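Local coordinates for protein 2-dehydropantoate 2-reductase (Porphyromonas gingivalis, PDB 2QYT) that probably catalyses the NADPH-dependent reduction of 2-dehydropantoate (ketopantoate) to (R)-pantoate, the second step from 3-methyl-2-oxobutanoate on the way to pantothenate, at residues A[136-142]-A[158-164]; A[49-53]-A[73-77]; A[231-235]-A[253-257]; A[78-84]-A[105-109]. All blocks are in the same frame, centred on the assembly; numbering follows the deposited sequence. Where two conformers were deposited one is given.

Contact 1. Residues A[136-142]-A[158-164]; sequences WKGCVYI and RELFYFG. With EDO (1,2-ethanediol), chain J.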
loop_
_atom_site.group_PDB
_atom_site.type_symbol
_atom_site.label_atom_id
_atom_site.label_comp_id
_atom_site.label_asym_id
_atom_site.label_seq_id
_atom_site.Cartn_x
_atom_site.Cartn_y
_atom_site.Cartn_z
ATOM N N TRP A 136 -8.448 8.594 -0.033
ATOM C CA TRP A 136 -8.493 7.856 -1.284
ATOM C C TRP A 136 -7.997 6.419 -1.060
ATOM O O TRP A 136 -7.597 6.083 0.024
ATOM C CB TRP A 136 -7.637 8.559 -2.331
ATOM C CG TRP A 136 -8.164 9.924 -2.800
ATOM C CD1 TRP A 136 -9.438 10.451 -2.634
ATOM C CD2 TRP A 136 -7.439 10.873 -3.576
ATOM N NE1 TRP A 136 -9.520 11.664 -3.259
ATOM C CE2 TRP A 136 -8.304 11.958 -3.823
ATOM C CE3 TRP A 136 -6.118 10.921 -4.064
ATOM C CZ2 TRP A 136 -7.894 13.097 -4.543
ATOM C CZ3 TRP A 136 -5.713 12.052 -4.777
ATOM C CH2 TRP A 136 -6.599 13.123 -5.001
ATOM N N LYS A 137 -8.075 5.573 -2.079
ATOM C CA LYS A 137 -7.635 4.187 -2.003
ATOM C C LYS A 137 -6.392 4.063 -2.855
ATOM O O LYS A 137 -6.269 4.736 -3.875
ATOM C CB LYS A 137 -8.704 3.267 -2.578
ATOM C CG LYS A 137 -10.009 3.424 -1.864
ATOM C CD LYS A 137 -10.980 2.327 -2.164
ATOM C CE LYS A 137 -12.289 2.696 -1.490
ATOM N NZ LYS A 137 -13.395 1.778 -1.857
ATOM N N GLY A 138 -5.474 3.211 -2.436
ATOM C CA GLY A 138 -4.269 2.987 -3.218
ATOM C C GLY A 138 -3.685 1.619 -2.965
ATOM O O GLY A 138 -4.011 0.978 -1.966
ATOM N N CYS A 139 -2.874 1.137 -3.914
ATOM C CA CYS A 139 -2.054 -0.023 -3.685
ATOM C C CYS A 139 -0.830 -0.008 -4.595
ATOM O O CYS A 139 -0.861 0.545 -5.702
ATOM C CB CYS A 139 -2.853 -1.316 -3.869
ATOM S SG CYS A 139 -3.258 -1.683 -5.588
ATOM N N VAL A 140 0.260 -0.609 -4.122
ATOM C CA VAL A 140 1.550 -0.586 -4.838
ATOM C C VAL A 140 2.006 -2.008 -5.112
ATOM O O VAL A 140 1.631 -2.925 -4.393
ATOM C CB VAL A 140 2.618 0.256 -4.077
ATOM C CG1 VAL A 140 2.159 1.701 -3.928
ATOM C CG2 VAL A 140 2.951 -0.326 -2.697
ATOM N N TYR A 141 2.725 -2.217 -6.216
ATOM C CA TYR A 141 3.441 -3.462 -6.461
ATOM C C TYR A 141 4.908 -3.076 -6.550
ATOM O O TYR A 141 5.332 -2.380 -7.470
ATOM C CB TYR A 141 2.994 -4.120 -7.766
ATOM C CG TYR A 141 1.611 -4.694 -7.733
ATOM C CD1 TYR A 141 1.414 -6.033 -7.493
ATOM C CD2 TYR A 141 0.495 -3.887 -7.898
ATOM C CE1 TYR A 141 0.115 -6.596 -7.477
ATOM C CE2 TYR A 141 -0.800 -4.429 -7.862
ATOM C CZ TYR A 141 -0.984 -5.774 -7.649
ATOM O OH TYR A 141 -2.263 -6.306 -7.598
ATOM N N ILE A 142 5.670 -3.492 -5.553
ATOM C CA ILE A 142 7.036 -3.036 -5.406
ATOM C C ILE A 142 7.710 -3.950 -4.408
ATOM O O ILE A 142 7.066 -4.346 -3.414
ATOM C CB ILE A 142 7.147 -1.536 -4.960
ATOM C CG1 ILE A 142 8.576 -0.980 -5.211
ATOM C CG2 ILE A 142 6.551 -1.278 -3.524
ATOM C CD1 ILE A 142 8.838 0.510 -4.630
ATOM N N ARG A 158 11.361 -2.526 -11.020
ATOM C CA ARG A 158 9.931 -2.456 -11.359
ATOM C C ARG A 158 9.082 -2.018 -10.173
ATOM O O ARG A 158 9.254 -2.578 -9.067
ATOM C CB ARG A 158 9.404 -3.850 -11.718
ATOM C CG ARG A 158 9.840 -4.450 -13.023
ATOM C CD ARG A 158 9.351 -5.902 -13.154
ATOM N NE ARG A 158 10.010 -6.869 -12.264
ATOM C CZ ARG A 158 11.258 -7.313 -12.401
ATOM N NH1 ARG A 158 12.029 -6.877 -13.384
ATOM N NH2 ARG A 158 11.746 -8.192 -11.534
ATOM N N GLU A 159 8.143 -1.102 -10.414
ATOM C CA GLU A 159 7.099 -0.737 -9.456
ATOM C C GLU A 159 5.831 -0.220 -10.153
ATOM O O GLU A 159 5.886 0.283 -11.280
ATOM C CB GLU A 159 7.606 0.188 -8.349
ATOM C CG GLU A 159 8.009 1.633 -8.729
ATOM C CD GLU A 159 6.869 2.525 -9.252
ATOM O OE1 GLU A 159 7.179 3.362 -10.117
ATOM O OE2 GLU A 159 5.688 2.407 -8.841
ATOM N N LEU A 160 4.693 -0.378 -9.476
ATOM C CA LEU A 160 3.381 0.078 -9.939
ATOM C C LEU A 160 2.715 0.725 -8.742
ATOM O O LEU A 160 2.827 0.195 -7.667
ATOM C CB LEU A 160 2.554 -1.108 -10.448
ATOM C CG LEU A 160 3.123 -1.774 -11.705
ATOM C CD1 LEU A 160 2.444 -3.136 -11.996
ATOM C CD2 LEU A 160 3.007 -0.798 -12.910
ATOM N N PHE A 161 2.054 1.880 -8.954
ATOM C CA PHE A 161 1.423 2.684 -7.936
ATOM C C PHE A 161 0.066 2.966 -8.573
ATOM O O PHE A 161 -0.026 3.625 -9.630
ATOM C CB PHE A 161 2.249 3.968 -7.738
ATOM C CG PHE A 161 1.776 4.904 -6.628
ATOM C CD1 PHE A 161 2.600 5.161 -5.511
ATOM C CD2 PHE A 161 0.581 5.611 -6.738
ATOM C CE1 PHE A 161 2.203 6.067 -4.514
ATOM C CE2 PHE A 161 0.171 6.503 -5.728
ATOM C CZ PHE A 161 0.988 6.736 -4.623
ATOM N N TYR A 162 -0.984 2.430 -7.948
ATOM C CA TYR A 162 -2.373 2.723 -8.337
ATOM C C TYR A 162 -3.089 3.503 -7.268
ATOM O O TYR A 162 -2.893 3.257 -6.094
ATOM C CB TYR A 162 -3.149 1.429 -8.561
ATOM C CG TYR A 162 -2.608 0.592 -9.660
ATOM C CD1 TYR A 162 -2.994 0.817 -10.979
ATOM C CD2 TYR A 162 -1.721 -0.450 -9.388
ATOM C CE1 TYR A 162 -2.493 0.010 -12.022
ATOM C CE2 TYR A 162 -1.230 -1.264 -10.424
ATOM C CZ TYR A 162 -1.620 -1.017 -11.726
ATOM O OH TYR A 162 -1.138 -1.789 -12.734
ATOM N N PHE A 163 -3.940 4.436 -7.650
ATOM C CA PHE A 163 -4.681 5.181 -6.617
ATOM C C PHE A 163 -5.936 5.751 -7.212
ATOM O O PHE A 163 -6.086 5.746 -8.434
ATOM C CB PHE A 163 -3.804 6.295 -6.022
ATOM C CG PHE A 163 -3.795 7.543 -6.849
ATOM C CD1 PHE A 163 -4.662 8.611 -6.527
ATOM C CD2 PHE A 163 -2.962 7.638 -7.968
ATOM C CE1 PHE A 163 -4.677 9.787 -7.302
ATOM C CE2 PHE A 163 -2.971 8.785 -8.759
ATOM C CZ PHE A 163 -3.838 9.882 -8.407
ATOM N N GLY A 164 -6.834 6.231 -6.362
ATOM C CA GLY A 164 -8.052 6.871 -6.831
ATOM C C GLY A 164 -9.067 7.104 -5.761
ATOM O O GLY A 164 -8.994 6.496 -4.698
HETATM C C1 EDO J . 10.568 1.726 -12.380
HETATM O O1 EDO J . 11.293 2.068 -11.210
HETATM C C2 EDO J . 9.157 2.261 -12.313
HETATM O O2 EDO J . 8.334 1.090 -12.263
#
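Two antiparallel neighbours of the mixed sheet in the Rossmann-type, presumably NADP-binding, half meet here: strand 137-148, in its part 137-142, and strand 158-164, the short segments' axes 4.6 Å apart at 175°. The pairs K137-G164, C139-Y162 and Y141-L160 each make two backbone hydrogen bonds. On the face carrying C139, Y141, L160 and Y162, the Y141 ring runs back along the strand to the edge of the Y162 ring, a diagonal contact between non-paired residues (Y141 CD2 to Y162 CE2 4.0 Å); the C139 sulfur sits obliquely beside the Y162 ring, SG to CD2 4.3 Å. Helix 194-215 packs on this face, Y197 stacking on Y162 and K201 in cation-pi contact with Y141. On the other face G138 adds no bulk beside F163, whose ring meets the W136 indole in a slid-apart, near-parallel pair (W136 CZ3 to F163 CE1 3.5 Å). V140 CG1 fits against F161 CD1 at 3.8 Å, and Y23 of helix 18-33 touches V140 and meets F161 edge-to-face. E159 reaches to Y23 OH, while I142 CG1 rests on E159 CB at 3.5 Å. O2 of a 1,2-ethanediol accepts from E159 N at 2.9 Å and donates to E159 O at 2.8 Å.

Contact 2. Residues A[49-53]-A[73-77]; sequences LEAIR and CVTDN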
loop_
_atom_site.group_PDB
_atom_site.type_symbol
_atom_site.label_atom_id
_atom_site.label_comp_id
_atom_site.label_asym_id
_atom_site.label_seq_id
_atom_site.Cartn_x
_atom_site.Cartn_y
_atom_site.Cartn_z
ATOM N N LEU A 49 15.384 7.758 11.349
ATOM C CA LEU A 49 15.411 9.225 11.417
ATOM C C LEU A 49 16.817 9.781 11.636
ATOM O O LEU A 49 17.251 10.685 10.902
ATOM C CB LEU A 49 14.469 9.763 12.512
ATOM C CG LEU A 49 14.600 11.258 12.855
ATOM C CD1 LEU A 49 14.165 12.092 11.622
ATOM C CD2 LEU A 49 13.748 11.630 14.066
ATOM N N GLU A 50 17.543 9.265 12.632
ATOM C CA GLU A 50 18.888 9.809 12.900
ATOM C C GLU A 50 19.911 9.614 11.757
ATOM O O GLU A 50 20.715 10.526 11.485
ATOM C CB GLU A 50 19.441 9.362 14.268
ATOM C CG GLU A 50 18.708 10.092 15.462
ATOM C CD GLU A 50 18.600 11.677 15.301
ATOM O OE1 GLU A 50 19.681 12.326 15.108
ATOM O OE2 GLU A 50 17.449 12.262 15.362
ATOM N N ALA A 51 19.876 8.449 11.094
ATOM C CA ALA A 51 20.788 8.163 9.991
ATOM C C ALA A 51 20.478 9.045 8.769
ATOM O O ALA A 51 21.387 9.467 8.052
ATOM C CB ALA A 51 20.699 6.707 9.593
ATOM N N ILE A 52 19.198 9.269 8.509
ATOM C CA ILE A 52 18.736 10.178 7.443
ATOM C C ILE A 52 19.270 11.580 7.722
ATOM O O ILE A 52 19.869 12.159 6.829
ATOM C CB ILE A 52 17.218 10.183 7.341
ATOM C CG1 ILE A 52 16.754 8.789 6.879
ATOM C CG2 ILE A 52 16.705 11.254 6.382
ATOM C CD1 ILE A 52 15.281 8.639 6.835
ATOM N N ARG A 53 19.130 12.078 8.958
ATOM C CA ARG A 53 19.578 13.455 9.241
ATOM C C ARG A 53 21.093 13.575 9.088
ATOM O O ARG A 53 21.590 14.606 8.636
ATOM C CB ARG A 53 19.085 14.007 10.615
ATOM C CG ARG A 53 17.545 13.923 10.766
ATOM C CD ARG A 53 16.783 15.137 11.339
ATOM N NE ARG A 53 16.368 14.893 12.708
ATOM C CZ ARG A 53 15.248 15.303 13.311
ATOM N NH1 ARG A 53 14.309 16.041 12.717
ATOM N NH2 ARG A 53 15.089 14.949 14.573
ATOM N N CYS A 73 11.815 18.283 4.406
ATOM C CA CYS A 73 11.746 18.212 5.846
ATOM C C CYS A 73 11.663 16.745 6.208
ATOM O O CYS A 73 11.004 15.966 5.518
ATOM C CB CYS A 73 10.533 19.035 6.351
ATOM S SG CYS A 73 10.114 18.799 8.101
ATOM N N VAL A 74 12.386 16.363 7.263
ATOM C CA VAL A 74 12.276 15.017 7.815
ATOM C C VAL A 74 12.282 15.146 9.335
ATOM O O VAL A 74 13.076 15.891 9.910
ATOM C CB VAL A 74 13.393 14.023 7.324
ATOM C CG1 VAL A 74 14.799 14.514 7.820
ATOM C CG2 VAL A 74 13.129 12.596 7.883
ATOM N N THR A 75 11.369 14.411 9.975
ATOM C CA THR A 75 11.135 14.586 11.406
ATOM C C THR A 75 10.357 13.384 11.947
ATOM O O THR A 75 9.844 12.617 11.152
ATOM C CB THR A 75 10.422 15.964 11.723
ATOM O OG1 THR A 75 10.228 16.054 13.113
ATOM C CG2 THR A 75 9.038 16.129 11.040
ATOM N N ASP A 76 10.321 13.194 13.280
ATOM C CA ASP A 76 9.400 12.216 13.899
ATOM C C ASP A 76 8.109 12.873 14.363
ATOM O O ASP A 76 7.282 12.218 14.957
ATOM C CB ASP A 76 10.053 11.408 15.059
ATOM C CG ASP A 76 10.684 12.278 16.097
ATOM O OD1 ASP A 76 10.544 13.516 16.020
ATOM O OD2 ASP A 76 11.328 11.722 17.015
ATOM N N ASN A 77 7.961 14.169 14.101
ATOM C CA ASN A 77 6.812 14.941 14.619
ATOM C C ASN A 77 5.929 15.598 13.540
ATOM O O ASN A 77 6.281 16.652 13.023
ATOM C CB ASN A 77 7.301 15.995 15.585
ATOM C CG ASN A 77 6.181 16.577 16.471
ATOM O OD1 ASN A 77 4.966 16.504 16.173
ATOM N ND2 ASN A 77 6.604 17.181 17.568
#
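This is a helix-on-strand contact at the margin of the parallel sheet in the Rossmann-type half: helix 46-55 lies beside strand 73-75, an outermost strand, which pairs with strand 38-43 through backbone hydrogen bonds of C73 and T75 to W42. The short segments run at 148° with their axes 8.9 Å apart, and the helix approaches with L49, I52 and R53. V74 is the knob on the strand side: its CG2 lies 3.9 Å from L49 CD1, and both V74 methyls are near I52 CG2, CG1 at 4.0 Å and CG2 at 4.1 Å. L49 reaches farther along the strand, CD1 passing 3.9 Å from T75 CA and CD2 3.7 Å from D76 CG. R53, exposed to solvent, extends along the outer side of V74: its CG is 4.1 Å from V74 CG1, and its NH1 gives a weak 3.1 Å hydrogen bond to V74 O. A long salt bridge, R53 NH2 to E50 OE2 at 3.7 Å, links the guanidinium loosely to its own helix. At the strand end T75 OG1 accepts from N77 N at 3.1 Å, an ST turn, and is hydrogen-bonded to E80, while N77 N-caps the next helix through A79 N. Helix 46-55 follows strand 38-43, and after strands 58-61 and 66-69 of the other sheet the chain returns as 73-75, edge of a parallel sheet ordered 3-2-1-4-5, as in Rossmann-type dinucleotide-binding domains.

Contact 3. Residues A[231-235]-A[253-257]; sequences LSLLE and VQQLL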
loop_
_atom_site.group_PDB
_atom_site.type_symbol
_atom_site.label_atom_id
_atom_site.label_comp_id
_atom_site.label_asym_id
_atom_site.label_seq_id
_atom_site.Cartn_x
_atom_site.Cartn_y
_atom_site.Cartn_z
ATOM N N LEU A 231 -6.505 -23.677 -5.543
ATOM C CA LEU A 231 -7.745 -23.326 -6.236
ATOM C C LEU A 231 -8.953 -23.165 -5.307
ATOM O O LEU A 231 -9.803 -22.300 -5.533
ATOM C CB LEU A 231 -8.055 -24.363 -7.304
ATOM C CG LEU A 231 -9.331 -24.235 -8.132
ATOM C CD1 LEU A 231 -9.316 -22.944 -8.932
ATOM C CD2 LEU A 231 -9.465 -25.451 -9.062
ATOM N N SER A 232 -9.044 -24.013 -4.294
ATOM C CA SER A 232 -10.046 -23.837 -3.261
ATOM C C SER A 232 -9.955 -22.463 -2.585
ATOM O O SER A 232 -10.974 -21.876 -2.299
ATOM C CB SER A 232 -9.946 -24.930 -2.213
ATOM O OG SER A 232 -10.295 -26.145 -2.821
ATOM N N LEU A 233 -8.741 -21.992 -2.321
ATOM C CA LEU A 233 -8.502 -20.672 -1.720
ATOM C C LEU A 233 -8.905 -19.537 -2.686
ATOM O O LEU A 233 -9.531 -18.542 -2.289
ATOM C CB LEU A 233 -7.022 -20.538 -1.314
ATOM C CG LEU A 233 -6.560 -20.561 0.149
ATOM C CD1 LEU A 233 -7.374 -21.455 1.088
ATOM C CD2 LEU A 233 -5.092 -20.876 0.256
ATOM N N LEU A 234 -8.544 -19.705 -3.950
ATOM C CA LEU A 234 -8.864 -18.742 -4.988
ATOM C C LEU A 234 -10.384 -18.562 -5.141
ATOM O O LEU A 234 -10.887 -17.436 -5.189
ATOM C CB LEU A 234 -8.205 -19.170 -6.299
ATOM C CG LEU A 234 -6.943 -18.474 -6.876
ATOM C CD1 LEU A 234 -6.278 -17.414 -6.005
ATOM C CD2 LEU A 234 -5.898 -19.490 -7.399
ATOM N N GLU A 235 -11.105 -19.677 -5.159
ATOM C CA GLU A 235 -12.565 -19.691 -5.320
ATOM C C GLU A 235 -13.264 -19.101 -4.101
ATOM O O GLU A 235 -14.285 -18.417 -4.239
ATOM C CB GLU A 235 -13.085 -21.111 -5.564
ATOM C CG GLU A 235 -12.822 -21.676 -6.964
ATOM C CD GLU A 235 -13.448 -23.058 -7.170
ATOM O OE1 GLU A 235 -13.542 -23.491 -8.350
ATOM O OE2 GLU A 235 -13.842 -23.724 -6.168
ATOM N N VAL A 253 -10.696 -15.882 -10.659
ATOM C CA VAL A 253 -10.000 -17.060 -10.112
ATOM C C VAL A 253 -8.868 -17.490 -11.049
ATOM O O VAL A 253 -7.737 -17.700 -10.609
ATOM C CB VAL A 253 -10.981 -18.251 -9.917
ATOM C CG1 VAL A 253 -10.237 -19.528 -9.559
ATOM C CG2 VAL A 253 -12.026 -17.930 -8.855
ATOM N N GLN A 254 -9.193 -17.603 -12.339
ATOM C CA GLN A 254 -8.232 -17.950 -13.384
ATOM C C GLN A 254 -7.134 -16.894 -13.567
ATOM O O GLN A 254 -5.950 -17.228 -13.654
ATOM C CB GLN A 254 -8.959 -18.210 -14.715
ATOM C CG GLN A 254 -10.051 -19.292 -14.653
ATOM C CD GLN A 254 -9.545 -20.637 -14.126
ATOM O OE1 GLN A 254 -8.442 -21.073 -14.459
ATOM N NE2 GLN A 254 -10.356 -21.296 -13.298
ATOM N N GLN A 255 -7.540 -15.625 -13.624
ATOM C CA GLN A 255 -6.622 -14.494 -13.765
ATOM C C GLN A 255 -5.609 -14.491 -12.621
ATOM O O GLN A 255 -4.401 -14.372 -12.861
ATOM C CB GLN A 255 -7.406 -13.179 -13.777
ATOM C CG GLN A 255 -6.735 -12.026 -14.500
ATOM C CD GLN A 255 -7.672 -10.838 -14.677
ATOM O OE1 GLN A 255 -7.902 -10.052 -13.745
ATOM N NE2 GLN A 255 -8.215 -10.701 -15.884
ATOM N N LEU A 256 -6.115 -14.629 -11.391
ATOM C CA LEU A 256 -5.285 -14.797 -10.200
ATOM C C LEU A 256 -4.403 -16.044 -10.272
ATOM O O LEU A 256 -3.209 -15.981 -9.961
ATOM C CB LEU A 256 -6.144 -14.856 -8.924
ATOM C CG LEU A 256 -7.025 -13.701 -8.421
ATOM C CD1 LEU A 256 -7.612 -14.062 -7.058
ATOM C CD2 LEU A 256 -6.293 -12.376 -8.366
ATOM N N LEU A 257 -5.004 -17.165 -10.678
ATOM C CA LEU A 257 -4.318 -18.460 -10.757
ATOM C C LEU A 257 -3.033 -18.407 -11.591
ATOM O O LEU A 257 -1.974 -18.843 -11.133
ATOM C CB LEU A 257 -5.256 -19.538 -11.332
ATOM C CG LEU A 257 -5.131 -21.044 -11.041
ATOM C CD1 LEU A 257 -5.625 -21.821 -12.267
ATOM C CD2 LEU A 257 -3.731 -21.529 -10.644
#
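The short segments of helices 227-244 and 252-262 cross at 131° with their axes 9.8 Å apart, closest at L234 and V253, whose CA atoms are 5.5 Å apart. V253 occupies the hollow between successive turns of the first helix: its CG1 lies 3.6 Å from L231 CD1 and 3.9 Å from L234 CB, and its CG2 is 4.0 Å from E235 CA. In return L234 reaches toward the next turn of the second helix, CD1 touching L256 CD1 at 3.8 Å and CD2 touching L257 CB at 4.0 Å. Helix 194-215 closes the deep side of the junction, with V207 against L234 and M203 and M204 against L256, while L233 turns to helix 302-309. Both helices belong to the all-helical C-terminal part of the enzyme, related to the C-terminal domain of 6-phosphogluconate dehydrogenase. Polar groups stay at the edge, where E235 lays its aliphatic CG 4.2 Å from V253 CG1. The junction between these segments is therefore held by branched aliphatic side chains and their fit, not by directional polar bonds.

Contact 4. Residues A[78-84]-A[105-109]; sequences PAEVGTV and PMIGQ. With EDO (1,2-ethanediol), chain H.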
loop_
_atom_site.group_PDB
_atom_site.type_symbol
_atom_site.label_atom_id
_atom_site.label_comp_id
_atom_site.label_asym_id
_atom_site.label_seq_id
_atom_site.Cartn_x
_atom_site.Cartn_y
_atom_site.Cartn_z
ATOM N N PRO A 78 4.781 14.983 13.181
ATOM C CA PRO A 78 3.908 15.616 12.161
ATOM C C PRO A 78 3.467 17.050 12.370
ATOM O O PRO A 78 3.115 17.722 11.412
ATOM C CB PRO A 78 2.706 14.692 12.107
ATOM C CG PRO A 78 3.314 13.336 12.431
ATOM C CD PRO A 78 4.305 13.635 13.542
ATOM N N ALA A 79 3.437 17.515 13.609
ATOM C CA ALA A 79 3.017 18.881 13.865
ATOM C C ALA A 79 4.079 19.883 13.362
ATOM O O ALA A 79 3.772 21.077 13.126
ATOM C CB ALA A 79 2.749 19.063 15.366
ATOM N N GLU A 80 5.326 19.428 13.275
ATOM C CA GLU A 80 6.384 20.250 12.691
ATOM C C GLU A 80 6.226 20.391 11.158
ATOM O O GLU A 80 6.619 21.413 10.577
ATOM C CB GLU A 80 7.767 19.701 13.023
ATOM C CG GLU A 80 8.218 20.005 14.457
ATOM C CD GLU A 80 9.449 19.163 14.840
ATOM O OE1 GLU A 80 10.074 18.538 13.929
ATOM O OE2 GLU A 80 9.766 19.111 16.046
ATOM N N VAL A 81 5.621 19.393 10.525
ATOM C CA VAL A 81 5.293 19.494 9.112
ATOM C C VAL A 81 4.112 20.496 8.855
ATOM O O VAL A 81 4.219 21.370 7.971
ATOM C CB VAL A 81 5.069 18.112 8.499
ATOM C CG1 VAL A 81 4.689 18.195 7.002
ATOM C CG2 VAL A 81 6.284 17.267 8.687
ATOM N N GLY A 82 3.017 20.415 9.618
ATOM C CA GLY A 82 1.861 21.292 9.340
ATOM C C GLY A 82 1.021 20.704 8.222
ATOM O O GLY A 82 1.273 19.569 7.761
ATOM N N THR A 83 -0.042 21.397 7.848
ATOM C CA THR A 83 -0.978 20.808 6.895
ATOM C C THR A 83 -0.327 20.656 5.510
ATOM O O THR A 83 0.552 21.454 5.140
ATOM C CB THR A 83 -2.236 21.670 6.778
ATOM O OG1 THR A 83 -1.814 22.913 6.251
ATOM C CG2 THR A 83 -2.911 21.903 8.173
ATOM N N VAL A 84 -0.746 19.644 4.755
ATOM C CA VAL A 84 -0.177 19.363 3.428
ATOM C C VAL A 84 -1.303 19.063 2.426
ATOM O O VAL A 84 -2.494 18.968 2.794
ATOM C CB VAL A 84 0.827 18.140 3.449
ATOM C CG1 VAL A 84 2.031 18.406 4.387
ATOM C CG2 VAL A 84 0.130 16.900 3.914
ATOM N N PRO A 105 -2.348 16.502 12.754
ATOM C CA PRO A 105 -1.691 17.807 12.539
ATOM C C PRO A 105 -1.299 18.099 11.092
ATOM O O PRO A 105 -1.024 19.237 10.772
ATOM C CB PRO A 105 -0.455 17.742 13.454
ATOM C CG PRO A 105 -0.826 16.814 14.534
ATOM C CD PRO A 105 -1.648 15.721 13.785
HETATM N N MSE A 106 -1.296 17.100 10.214
HETATM C CA MSE A 106 -1.013 17.363 8.829
HETATM C C MSE A 106 -2.247 17.527 7.953
HETATM O O MSE A 106 -2.124 17.786 6.770
HETATM C CB MSE A 106 -0.050 16.305 8.239
HETATM C CG MSE A 106 1.310 16.301 8.983
HETATM SE SE MSE A 106 2.549 15.045 8.238
HETATM C CE MSE A 106 1.544 13.381 8.631
ATOM N N ILE A 107 -3.430 17.369 8.528
ATOM C CA ILE A 107 -4.634 17.351 7.728
ATOM C C ILE A 107 -5.234 18.734 7.769
ATOM O O ILE A 107 -5.550 19.256 8.856
ATOM C CB ILE A 107 -5.660 16.274 8.239
ATOM C CG1 ILE A 107 -5.091 14.872 8.010
ATOM C CG2 ILE A 107 -7.029 16.432 7.570
ATOM C CD1 ILE A 107 -5.934 13.794 8.631
ATOM N N GLY A 108 -5.359 19.353 6.598
ATOM C CA GLY A 108 -6.048 20.628 6.546
ATOM C C GLY A 108 -7.192 20.452 5.575
ATOM O O GLY A 108 -7.612 19.305 5.332
ATOM N N GLN A 109 -7.629 21.584 5.000
ATOM C CA GLN A 109 -8.766 21.725 4.074
ATOM C C GLN A 109 -8.632 20.867 2.853
ATOM O O GLN A 109 -9.524 20.075 2.555
ATOM C CB GLN A 109 -8.982 23.203 3.642
ATOM C CG GLN A 109 -9.453 23.385 2.150
ATOM C CD GLN A 109 -10.007 24.789 1.766
ATOM O OE1 GLN A 109 -9.570 25.839 2.280
ATOM N NE2 GLN A 109 -10.963 24.796 0.825
HETATM C C1 EDO H . -6.429 24.382 5.583
HETATM O O1 EDO H . -6.658 23.732 6.861
HETATM C C2 EDO H . -4.986 24.374 5.076
HETATM O O2 EDO H . -4.130 24.969 6.052
#
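M106, a selenomethionine, is the apolar centre, its side chain held between the short helix 78-81 and the chain leading to strand 86-89. Its CG lies 3.8 Å from P78 CB, its SE 4.0 Å from V81 CB, and its CB 4.4 Å from V84 CG2; A12 and I87 of the parallel sheet also meet it. P105 CB rests 4.0 Å from A79 CB. G82, the first residue past this weakly bonded helix, has positive phi and turns the chain, setting its O 3.4 Å from M106 CA. T83 CA is 3.2 Å from M106 O, and V84 N donates to that same oxygen at 3.1 Å. Outermost, T83 CG2 lies 3.8 Å from G108 CA, where a CB would clash with T83, and T83 OG1 shares a 3.1 Å hydrogen bond with O2 of a 1,2-ethanediol. The contact joins the turns before strands 86-89 and 111-115 of the Rossmann-type sheet: apolar bulk fills the space between helix and sheet, while one backbone hydrogen bond fixes the two segments together.

Contacts 2 and 4 are neighbours on one side of the Rossmann-type domain, centres 16 Å apart, joined where strand 73-75 runs into helix 78-81: T75 OG1 lies 2.6 Å from E80 OE1, a probable hydrogen bond, and T75 CG2 packs on V81 CG2 at 3.8 Å. Contact 1 lies about 6 Å from the chain centre, its centre 25 Å from that of contact 2. Contact 3, in the helical C-terminal part, is about 43 Å from contact 2, centre to centre, and 22 Å from contact 1; helix 194-215 touches both contacts 1 and 3. The L49 side chain of contact 2 lies about 6 Å from a bound sulfate, probably from the crystallisation liquor, which may mark part of the presumed dinucleotide pocket.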